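Glucose-resistance amylase regulator (PDB 4RK6) probably acts as a DNA-binding transcriptional regulator of the LacI family and binds glucose through its sugar-binding domain. Local coordinates at residues I20-A25 / T223-Q228; N168-E173 / I194-M199. All coordinates share one frame; numbering follows the deposited sequence.

Contact 1 (I20-A25 / T223-Q228); sequences IHTNFA and TIDGLQ. With GLC (alpha-D-glucopyranose), chain C.
O6 of the bound glucose sits between Thr22 and Asp225, whose side chains reach toward each other tip to tip from opposite segments. O6 gives its proton to Asp225 OD2 at 2.6 Å. On the Thr22 side, OG1 lies 2.9 Å from the same O6, a hydrogen bond that is less certain because the threonine proton has another acceptor within reach. The second carboxylate oxygen, Asp225 OD1, takes the proton of glucose O4 at 2.5 Å and is also bonded to NE2 of Gln242, so aspartate suits the place: its two acceptors serve two sugar hydroxyls at once. Thr22 contributes a hydroxyl and a methyl together. With OG1 beside the backbone N (chi1 -58°) the hydroxyl faces O6, while CG2, anti to that N, lies 4.0 Å from Asp225 OD2. The contact bridges the two lobes of the periplasmic-binding-protein fold that LacI-family regulators share. The segment 20-25 follows the first strand of one lobe, 223-228 leads out of strand 220-223 of the other, and the sugar lies in the cleft between them. Phe24 supplies an apolar wall. Its CG stands between the backbone N and the carbonyl carbon (chi1 81°), and one ring face receives glucose C2 at 3.7 Å above the plane, offset toward the rim, while CE1 comes to 3.4 Å from glucose C1. Thr22 CB lies at the ring's edge, in its plane. Beyond the sugar the lobes meet directly through Leu227: CD1 rests 3.7 Å from Phe24 N and 4.2 Å from Phe24 CB. A branched aliphatic tip makes such contacts without asking for polar partners. Phe244 packs on Asp225, Leu227 and Phe24, while Asn23 ND2 is bonded to OD1 of Asn23 in the second subunit.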
loop_
_atom_site.group_PDB
_atom_site.type_symbol
_atom_site.label_atom_id
_atom_site.label_comp_id
_atom_site.label_asym_id
_atom_site.label_seq_id
_atom_site.Cartn_x
_atom_site.Cartn_y
_atom_site.Cartn_z
ATOM N N ILE A 20 0.370 -1.628 -11.642
ATOM C CA ILE A 20 0.864 -0.367 -11.090
ATOM C C ILE A 20 -0.306 0.470 -10.565
ATOM O O ILE A 20 -1.034 1.097 -11.344
ATOM C CB ILE A 20 1.631 0.435 -12.168
ATOM C CG1 ILE A 20 2.787 -0.399 -12.740
ATOM C CG2 ILE A 20 2.150 1.750 -11.594
ATOM C CD1 ILE A 20 3.263 0.071 -14.099
ATOM N N HIS A 21 -0.481 0.494 -9.248
ATOM C CA HIS A 21 -1.618 1.194 -8.643
ATOM C C HIS A 21 -1.235 1.900 -7.350
ATOM O O HIS A 21 -0.395 1.403 -6.595
ATOM C CB HIS A 21 -2.762 0.206 -8.368
ATOM C CG HIS A 21 -2.375 -0.947 -7.487
ATOM N ND1 HIS A 21 -1.613 -2.005 -7.937
ATOM C CD2 HIS A 21 -2.654 -1.213 -6.187
ATOM C CE1 HIS A 21 -1.435 -2.869 -6.953
ATOM N NE2 HIS A 21 -2.059 -2.414 -5.882
ATOM N N THR A 22 -1.858 3.055 -7.106
ATOM C CA THR A 22 -1.838 3.686 -5.784
ATOM C C THR A 22 -2.519 2.702 -4.814
ATOM O O THR A 22 -3.138 1.708 -5.245
ATOM C CB THR A 22 -2.583 5.062 -5.779
ATOM O OG1 THR A 22 -2.002 5.971 -6.732
ATOM C CG2 THR A 22 -2.545 5.729 -4.413
ATOM N N ASN A 23 -2.403 2.963 -3.515
ATOM C CA ASN A 23 -3.140 2.192 -2.515
ATOM C C ASN A 23 -4.664 2.378 -2.518
ATOM O O ASN A 23 -5.349 1.833 -1.638
ATOM C CB ASN A 23 -2.584 2.447 -1.101
ATOM C CG ASN A 23 -1.517 1.440 -0.700
ATOM O OD1 ASN A 23 -1.556 0.268 -1.093
ATOM N ND2 ASN A 23 -0.564 1.889 0.107
ATOM N N PHE A 24 -5.217 3.105 -3.492
ATOM C CA PHE A 24 -6.672 3.251 -3.522
ATOM C C PHE A 24 -7.364 1.919 -3.788
ATOM O O PHE A 24 -8.473 1.706 -3.311
ATOM C CB PHE A 24 -7.154 4.361 -4.474
ATOM C CG PHE A 24 -7.209 3.977 -5.924
ATOM C CD1 PHE A 24 -6.133 4.203 -6.758
ATOM C CD2 PHE A 24 -8.365 3.428 -6.469
ATOM C CE1 PHE A 24 -6.188 3.843 -8.094
ATOM C CE2 PHE A 24 -8.436 3.087 -7.806
ATOM C CZ PHE A 24 -7.341 3.289 -8.622
ATOM N N ALA A 25 -6.705 1.013 -4.502
ATOM C CA ALA A 25 -7.328 -0.266 -4.884
ATOM C C ALA A 25 -7.793 -1.076 -3.684
ATOM O O ALA A 25 -8.919 -1.585 -3.660
ATOM C CB ALA A 25 -6.364 -1.096 -5.723
ATOM N N THR A 223 -3.539 17.534 -1.917
ATOM C CA THR A 223 -3.526 16.264 -2.659
ATOM C C THR A 223 -4.926 15.735 -2.941
ATOM O O THR A 223 -5.893 16.151 -2.313
ATOM C CB THR A 223 -2.761 15.125 -1.948
ATOM O OG1 THR A 223 -3.568 14.571 -0.902
ATOM C CG2 THR A 223 -1.457 15.586 -1.397
ATOM N N ILE A 224 -5.000 14.820 -3.891
ATOM C CA ILE A 224 -6.221 14.083 -4.183
ATOM C C ILE A 224 -6.054 12.640 -3.758
ATOM O O ILE A 224 -5.104 11.987 -4.163
ATOM C CB ILE A 224 -6.567 14.135 -5.674
ATOM C CG1 ILE A 224 -6.935 15.564 -6.037
ATOM C CG2 ILE A 224 -7.717 13.159 -5.962
ATOM C CD1 ILE A 224 -6.987 15.834 -7.525
ATOM N N ASP A 225 -6.991 12.185 -2.908
ATOM C CA ASP A 225 -7.250 10.798 -2.514
ATOM C C ASP A 225 -7.530 10.739 -1.003
ATOM O O ASP A 225 -8.506 10.145 -0.572
ATOM C CB ASP A 225 -6.146 9.785 -2.846
ATOM C CG ASP A 225 -6.126 9.390 -4.309
ATOM O OD1 ASP A 225 -7.054 9.787 -5.054
ATOM O OD2 ASP A 225 -5.145 8.725 -4.719
ATOM N N GLY A 226 -6.636 11.305 -0.208
ATOM C CA GLY A 226 -6.829 11.392 1.225
ATOM C C GLY A 226 -6.596 10.109 1.993
ATOM O O GLY A 226 -7.213 9.902 3.038
ATOM N N LEU A 227 -5.711 9.259 1.486
ATOM C CA LEU A 227 -5.335 8.017 2.171
ATOM C C LEU A 227 -4.289 8.271 3.281
ATOM O O LEU A 227 -3.958 9.430 3.586
ATOM C CB LEU A 227 -4.904 6.972 1.159
ATOM C CG LEU A 227 -6.019 6.545 0.179
ATOM C CD1 LEU A 227 -5.421 5.743 -0.962
ATOM C CD2 LEU A 227 -7.105 5.767 0.897
ATOM N N GLN A 228 -3.800 7.186 3.904
ATOM C CA GLN A 228 -2.966 7.286 5.104
ATOM C C GLN A 228 -1.724 8.170 4.971
ATOM O O GLN A 228 -1.342 8.830 5.922
ATOM C CB GLN A 228 -2.534 5.890 5.566
ATOM C CG GLN A 228 -1.708 5.900 6.841
ATOM C CD GLN A 228 -1.195 4.527 7.228
ATOM O OE1 GLN A 228 -0.823 3.717 6.372
ATOM N NE2 GLN A 228 -1.148 4.266 8.529
HETATM C C1 GLC C . -6.559 6.477 -10.201
HETATM C C2 GLC C . -7.985 6.833 -9.784
HETATM C C3 GLC C . -8.106 8.226 -9.200
HETATM C C4 GLC C . -6.995 8.449 -8.169
HETATM C C5 GLC C . -5.653 8.297 -8.885
HETATM C C6 GLC C . -4.476 8.481 -7.930
HETATM O O1 GLC C . -6.358 7.028 -11.445
HETATM O O2 GLC C . -8.869 6.765 -10.902
HETATM O O3 GLC C . -9.388 8.273 -8.584
HETATM O O4 GLC C . -7.146 9.701 -7.570
HETATM O O5 GLC C . -5.515 6.998 -9.398
HETATM O O6 GLC C . -4.492 7.521 -6.920
#

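Contact 2 (N168-E173 / I194-M199); sequences NDHSYE and IATADM. With GLC (alpha-D-glucopyranose), chain C.
The His170 ring carries glucose on one face and Thr196 at its edge: C6 of the sugar sits 3.7 Å above the plane over the ring centre, and Thr196 CB lies in the plane at the rim. The second aromatic, Tyr172, is met obliquely by the carbonyl oxygen of Met199. His170 and Thr196 cross at about a right angle, joined by a 2.7 Å hydrogen bond between His170 ND1 and Thr196 OG1, bent at 133°, in which either could be the donor. Thr196 OG1 also takes the backbone N-H of Asp134, so two groups fix the hydroxyl. Histidine combines a polar edge with a flat face for the sugar. Ala197, small enough to let the chains close, places CB 3.6 Å from His170 CB and 3.7 Å from glucose C6. His170, Thr196 and Ala197 line the glucose pocket. Both segments lead from strands of one parallel alpha/beta lobe into helices, the loops at the C-terminal ends of the strands being the usual ligand site of such folds. Ser171 is the N-cap of helix 172-182, its OG bonded to Thr174 N. Asp169 OD1 accepts Ser171 N at 3.0 Å, an Asx turn with the N-H well above the carboxylate plane, and Ser171 OG at 2.7 Å on the syn side, both from the same face; Thr174 OG1 is a further partner. Farther from the sugar, Tyr172 CA makes a CA-H...O contact to Met199 O at 3.5 Å, with an angle of 158° at the hydrogen. Met199, a selenomethionine, brings SE to 4.3 Å from Tyr172 CB, whereas Tyr172 OH bonds to Asn206.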
loop_
_atom_site.group_PDB
_atom_site.type_symbol
_atom_site.label_atom_id
_atom_site.label_comp_id
_atom_site.label_asym_id
_atom_site.label_seq_id
_atom_site.Cartn_x
_atom_site.Cartn_y
_atom_site.Cartn_z
ATOM N N ASN A 168 4.189 12.740 -15.412
ATOM C CA ASN A 168 3.579 11.639 -16.177
ATOM C C ASN A 168 2.929 10.546 -15.346
ATOM O O ASN A 168 2.392 9.602 -15.912
ATOM C CB ASN A 168 4.654 10.981 -17.033
ATOM C CG ASN A 168 5.227 11.936 -18.041
ATOM O OD1 ASN A 168 4.482 12.649 -18.695
ATOM N ND2 ASN A 168 6.553 11.987 -18.147
ATOM N N ASP A 169 2.998 10.638 -14.017
ATOM C CA ASP A 169 2.420 9.578 -13.200
ATOM C C ASP A 169 2.213 10.046 -11.766
ATOM O O ASP A 169 2.586 11.169 -11.423
ATOM C CB ASP A 169 3.277 8.303 -13.278
ATOM C CG ASP A 169 4.639 8.435 -12.621
ATOM O OD1 ASP A 169 4.798 9.140 -11.604
ATOM O OD2 ASP A 169 5.565 7.753 -13.113
ATOM N N HIS A 170 1.636 9.168 -10.941
ATOM C CA HIS A 170 1.205 9.542 -9.586
ATOM C C HIS A 170 2.247 9.170 -8.524
ATOM O O HIS A 170 1.891 8.993 -7.353
ATOM C CB HIS A 170 -0.078 8.781 -9.221
ATOM C CG HIS A 170 -1.251 9.100 -10.076
ATOM N ND1 HIS A 170 -1.847 10.343 -10.095
ATOM C CD2 HIS A 170 -1.987 8.312 -10.898
ATOM C CE1 HIS A 170 -2.876 10.322 -10.920
ATOM N NE2 HIS A 170 -2.978 9.100 -11.424
ATOM N N SER A 171 3.516 9.046 -8.914
ATOM C CA SER A 171 4.550 8.552 -8.006
ATOM C C SER A 171 5.159 9.625 -7.102
ATOM O O SER A 171 5.139 10.812 -7.388
ATOM C CB SER A 171 5.676 7.872 -8.803
ATOM O OG SER A 171 6.473 8.818 -9.516
ATOM N N TYR A 172 5.741 9.153 -6.003
ATOM C CA TYR A 172 6.585 9.964 -5.144
ATOM C C TYR A 172 7.673 10.685 -5.952
ATOM O O TYR A 172 7.916 11.862 -5.756
ATOM C CB TYR A 172 7.214 9.061 -4.104
ATOM C CG TYR A 172 8.275 9.718 -3.249
ATOM C CD1 TYR A 172 7.933 10.392 -2.085
ATOM C CD2 TYR A 172 9.627 9.621 -3.581
ATOM C CE1 TYR A 172 8.909 10.974 -1.284
ATOM C CE2 TYR A 172 10.607 10.212 -2.796
ATOM C CZ TYR A 172 10.245 10.887 -1.646
ATOM O OH TYR A 172 11.204 11.467 -0.857
ATOM N N GLU A 173 8.316 9.942 -6.845
ATOM C CA GLU A 173 9.412 10.471 -7.638
ATOM C C GLU A 173 8.963 11.653 -8.497
ATOM O O GLU A 173 9.677 12.638 -8.622
ATOM C CB GLU A 173 9.987 9.363 -8.525
ATOM C CG GLU A 173 10.810 8.318 -7.755
ATOM C CD GLU A 173 10.000 7.247 -7.001
ATOM O OE1 GLU A 173 8.756 7.113 -7.188
ATOM O OE2 GLU A 173 10.630 6.513 -6.193
ATOM N N ILE A 194 -1.162 21.355 -6.715
ATOM C CA ILE A 194 -2.212 20.367 -6.553
ATOM C C ILE A 194 -1.602 19.050 -6.986
ATOM O O ILE A 194 -1.199 18.877 -8.138
ATOM C CB ILE A 194 -3.442 20.691 -7.412
ATOM C CG1 ILE A 194 -4.025 22.040 -6.988
ATOM C CG2 ILE A 194 -4.471 19.590 -7.265
ATOM C CD1 ILE A 194 -5.142 22.573 -7.851
ATOM N N ALA A 195 -1.507 18.112 -6.057
ATOM C CA ALA A 195 -0.885 16.824 -6.322
ATOM C C ALA A 195 -1.933 15.799 -6.717
ATOM O O ALA A 195 -2.911 15.623 -5.988
ATOM C CB ALA A 195 -0.150 16.375 -5.060
ATOM N N THR A 196 -1.736 15.075 -7.825
ATOM C CA THR A 196 -2.793 14.188 -8.333
ATOM C C THR A 196 -2.952 12.899 -7.523
ATOM O O THR A 196 -3.907 12.148 -7.731
ATOM C CB THR A 196 -2.594 13.785 -9.816
ATOM O OG1 THR A 196 -1.391 13.014 -9.962
ATOM C CG2 THR A 196 -2.562 14.986 -10.679
ATOM N N ALA A 197 -2.008 12.638 -6.621
ATOM C CA ALA A 197 -2.134 11.535 -5.665
ATOM C C ALA A 197 -1.374 11.879 -4.417
ATOM O O ALA A 197 -0.491 12.742 -4.433
ATOM C CB ALA A 197 -1.633 10.235 -6.258
ATOM N N ASP A 198 -1.741 11.253 -3.299
ATOM C CA ASP A 198 -1.096 11.568 -2.021
ATOM C C ASP A 198 0.451 11.469 -2.044
ATOM O O ASP A 198 1.139 12.335 -1.484
ATOM C CB ASP A 198 -1.617 10.672 -0.898
ATOM C CG ASP A 198 -3.130 10.771 -0.719
ATOM O OD1 ASP A 198 -3.732 11.850 -0.948
ATOM O OD2 ASP A 198 -3.692 9.730 -0.333
HETATM N N MSE A 199 0.980 10.433 -2.693
HETATM C CA MSE A 199 2.440 10.189 -2.717
HETATM C C MSE A 199 3.139 11.310 -3.464
HETATM O O MSE A 199 4.251 11.655 -3.130
HETATM C CB MSE A 199 2.777 8.823 -3.323
HETATM C CG MSE A 199 2.734 7.746 -2.264
HETATM SE SE MSE A 199 4.295 8.022 -1.098
HETATM C CE MSE A 199 4.071 6.237 -0.298
HETATM C C1 GLC C . -6.559 6.477 -10.201
HETATM C C2 GLC C . -7.985 6.833 -9.784
HETATM C C3 GLC C . -8.106 8.226 -9.200
HETATM C C4 GLC C . -6.995 8.449 -8.169
HETATM C C5 GLC C . -5.653 8.297 -8.885
HETATM C C6 GLC C . -4.476 8.481 -7.930
HETATM O O1 GLC C . -6.358 7.028 -11.445
HETATM O O2 GLC C . -8.869 6.765 -10.902
HETATM O O3 GLC C . -9.388 8.273 -8.584
HETATM O O4 GLC C . -7.146 9.701 -7.570
HETATM O O5 GLC C . -5.515 6.998 -9.398
HETATM O O6 GLC C . -4.492 7.521 -6.920
#

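From the N terminus, the chain leaves strand 12-18 and passes through 20-25, the first half of contact 1. It then builds much of both lobes before 168-173 meets 194-199, so contact 2 closes a short loop that holds most of helix 172-182 and the start of strand 192-195. Contact 1 closes only at 223-228, at the end of strand 220-223, and contact 2 is therefore nested inside its long loop. Contact 1 spans the cleft between lobes, whereas contact 2 stays within one. They meet through Asp198, whose OD1 lies 2.7 Å from Thr223 OG1 and whose OD2 lies 2.8 Å from Leu227 N, both probable hydrogen bonds. Both contacts border the same glucose and also approach the second subunit.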